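Local structure of putative phosphatase (Bacteroides thetaiotaomicron, 3KYA) at residues I191-K196 with D202-M207. The protein is a putative phosphatase of unknown substrate that binds zinc and carries an IPT/TIG domain. Numbering follows the deposited sequence.
Sequences IAFNKK and DEAEYM. With ZN (zinc ion), chain B.
Asn194 grips the opposing loop with both its backbone and its side chain, taking over where regular strand pairing stops. Asn194 N donates to Tyr206 O (3.2 Å), and Asn194 O accepts from Ala204 N (3.0 Å). With CG set between the backbone N and the carbonyl carbon (chi1 69°), the amide swings across the type II turn Asp202–Glu205. There Asn194 OD1 receives Tyr206 N at 2.8 Å, lying also at the edge of the Tyr206 ring, in its plane. Asn194 ND2 meets Asp202 O at 3.0 Å from above the carbonyl plane, while Glu205 N, closing the turn, approaches that oxygen from the opposite face. ND2 also reaches Lys195 O from well above its carbonyl plane, a bent bond that probably helps hold the amide's rotation.

Glu203 adds an outer grip. Glu203 OE2 forms a salt bridge with Lys195 NZ (2.8 Å) on the syn side, and OE1 takes Lys196 N from above the carboxylate plane. A water joins OE2 to Asn194 O. Within the turn, Glu205 OE2 binds a zinc ion at 2.3 Å, while Glu205 OE1 accepts Asp202 N, which probably steadies the carboxylate; Asp202 belongs to the same zinc site, though Asp202 OD2 stays 4.0 Å from the zinc ion.

Where the strands begin, Phe193 and Met207, a selenomethionine, form an antiparallel non-hydrogen-bonded pair and lie side by side, with Met207 CE 4.0 Å from Phe193 CZ. Met207 CG also meets Ile191 CG2. The contact closes the loop end of the hairpin between 188-193 and 206-211, the first two strands of a four-stranded antiparallel sheet consistent with a beta-propeller blade; Ile191 and Met207 pack on strand 153-159, and Tyr206 against strand 220-227 and Phe280 of helix 276-284.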
loop_
_atom_site.group_PDB
_atom_site.type_symbol
_atom_site.label_atom_id
_atom_site.label_comp_id
_atom_site.label_asym_id
_atom_site.label_seq_id
_atom_site.Cartn_x
_atom_site.Cartn_y
_atom_site.Cartn_z
ATOM N N ILE A 191 -16.838 -24.998 13.548
ATOM C CA ILE A 191 -16.031 -26.095 14.040
ATOM C C ILE A 191 -14.773 -25.530 14.692
ATOM O O ILE A 191 -14.081 -24.684 14.097
ATOM C CB ILE A 191 -15.618 -27.058 12.899
ATOM C CG1 ILE A 191 -16.823 -27.840 12.381
ATOM C CG2 ILE A 191 -14.539 -28.034 13.393
ATOM C CD1 ILE A 191 -16.532 -28.670 11.098
ATOM N N ALA A 192 -14.494 -25.984 15.912
ATOM C CA ALA A 192 -13.275 -25.636 16.635
ATOM C C ALA A 192 -12.763 -26.903 17.328
ATOM O O ALA A 192 -13.430 -27.948 17.295
ATOM C CB ALA A 192 -13.515 -24.495 17.654
ATOM N N PHE A 193 -11.569 -26.820 17.903
ATOM C CA PHE A 193 -10.940 -27.942 18.611
ATOM C C PHE A 193 -10.342 -27.462 19.933
ATOM O O PHE A 193 -9.819 -26.345 20.005
ATOM C CB PHE A 193 -9.840 -28.590 17.754
ATOM C CG PHE A 193 -10.347 -29.222 16.479
ATOM C CD1 PHE A 193 -10.450 -28.482 15.316
ATOM C CD2 PHE A 193 -10.695 -30.565 16.432
ATOM C CE1 PHE A 193 -10.924 -29.057 14.139
ATOM C CE2 PHE A 193 -11.171 -31.146 15.251
ATOM C CZ PHE A 193 -11.285 -30.381 14.105
ATOM N N ASN A 194 -10.389 -28.291 20.982
ATOM C CA ASN A 194 -9.786 -27.892 22.256
ATOM C C ASN A 194 -8.261 -27.870 22.202
ATOM O O ASN A 194 -7.640 -28.606 21.421
ATOM C CB ASN A 194 -10.202 -28.830 23.406
ATOM C CG ASN A 194 -9.593 -30.221 23.274
ATOM O OD1 ASN A 194 -9.940 -30.971 22.375
ATOM N ND2 ASN A 194 -8.703 -30.573 24.195
ATOM N N LYS A 195 -7.654 -27.008 23.013
ATOM C CA LYS A 195 -6.209 -27.032 23.224
ATOM C C LYS A 195 -6.017 -28.045 24.355
ATOM O O LYS A 195 -6.961 -28.276 25.115
ATOM C CB LYS A 195 -5.660 -25.686 23.701
ATOM C CG LYS A 195 -5.709 -24.525 22.686
ATOM C CD LYS A 195 -4.896 -24.797 21.423
ATOM C CE LYS A 195 -3.407 -25.030 21.717
ATOM N NZ LYS A 195 -2.652 -25.392 20.491
ATOM N N LYS A 196 -4.830 -28.635 24.493
ATOM C CA LYS A 196 -4.574 -29.585 25.588
ATOM C C LYS A 196 -4.991 -28.998 26.931
ATOM O O LYS A 196 -4.749 -27.821 27.200
ATOM C CB LYS A 196 -3.090 -29.989 25.659
ATOM C CG LYS A 196 -2.737 -30.817 26.917
ATOM C CD LYS A 196 -1.384 -31.524 26.842
ATOM C CE LYS A 196 -0.194 -30.592 27.051
ATOM N NZ LYS A 196 1.084 -31.320 26.792
ATOM N N ASP A 202 -6.359 -34.323 25.794
ATOM C CA ASP A 202 -5.234 -34.122 24.894
ATOM C C ASP A 202 -5.593 -33.110 23.818
ATOM O O ASP A 202 -6.759 -32.819 23.597
ATOM C CB ASP A 202 -4.790 -35.446 24.279
ATOM C CG ASP A 202 -3.928 -36.240 25.239
ATOM O OD1 ASP A 202 -2.841 -35.743 25.609
ATOM O OD2 ASP A 202 -4.323 -37.328 25.638
ATOM N N GLU A 203 -4.564 -32.582 23.171
ATOM C CA GLU A 203 -4.702 -31.593 22.095
ATOM C C GLU A 203 -5.646 -32.094 21.016
ATOM O O GLU A 203 -5.437 -33.172 20.477
ATOM C CB GLU A 203 -3.328 -31.323 21.474
ATOM C CG GLU A 203 -3.301 -30.222 20.397
ATOM C CD GLU A 203 -3.410 -28.816 20.954
ATOM O OE1 GLU A 203 -3.119 -28.604 22.155
ATOM O OE2 GLU A 203 -3.755 -27.904 20.169
ATOM N N ALA A 204 -6.678 -31.313 20.713
ATOM C CA ALA A 204 -7.676 -31.639 19.674
ATOM C C ALA A 204 -8.349 -33.008 19.824
ATOM O O ALA A 204 -8.733 -33.630 18.836
ATOM C CB ALA A 204 -7.060 -31.487 18.266
ATOM N N GLU A 205 -8.515 -33.458 21.065
ATOM C CA GLU A 205 -9.212 -34.701 21.340
ATOM C C GLU A 205 -10.711 -34.480 21.120
ATOM O O GLU A 205 -11.463 -35.436 20.908
ATOM C CB GLU A 205 -8.932 -35.178 22.775
ATOM C CG GLU A 205 -9.540 -36.543 23.080
ATOM C CD GLU A 205 -9.138 -37.144 24.438
ATOM O OE1 GLU A 205 -8.468 -36.470 25.264
ATOM O OE2 GLU A 205 -9.522 -38.321 24.672
ATOM N N TYR A 206 -11.145 -33.216 21.174
ATOM C CA TYR A 206 -12.546 -32.870 20.989
ATOM C C TYR A 206 -12.798 -31.815 19.911
ATOM O O TYR A 206 -12.146 -30.760 19.883
ATOM C CB TYR A 206 -13.134 -32.355 22.306
ATOM C CG TYR A 206 -13.049 -33.374 23.429
ATOM C CD1 TYR A 206 -11.892 -33.498 24.191
ATOM C CD2 TYR A 206 -14.110 -34.232 23.700
ATOM C CE1 TYR A 206 -11.798 -34.444 25.208
ATOM C CE2 TYR A 206 -14.023 -35.186 24.709
ATOM C CZ TYR A 206 -12.867 -35.281 25.461
ATOM O OH TYR A 206 -12.775 -36.224 26.465
HETATM N N MSE A 207 -13.760 -32.122 19.047
HETATM C CA MSE A 207 -14.277 -31.191 18.051
HETATM C C MSE A 207 -15.432 -30.486 18.739
HETATM O O MSE A 207 -16.286 -31.149 19.336
HETATM C CB MSE A 207 -14.771 -31.935 16.812
HETATM C CG MSE A 207 -15.303 -31.013 15.704
HETATM SE SE MSE A 207 -16.100 -31.960 14.195
HETATM C CE MSE A 207 -14.512 -32.678 13.290
HETATM ZN ZN ZN B . -7.819 -39.143 26.023
HETATM O O HOH W 1 -6.281 -27.951 18.966
#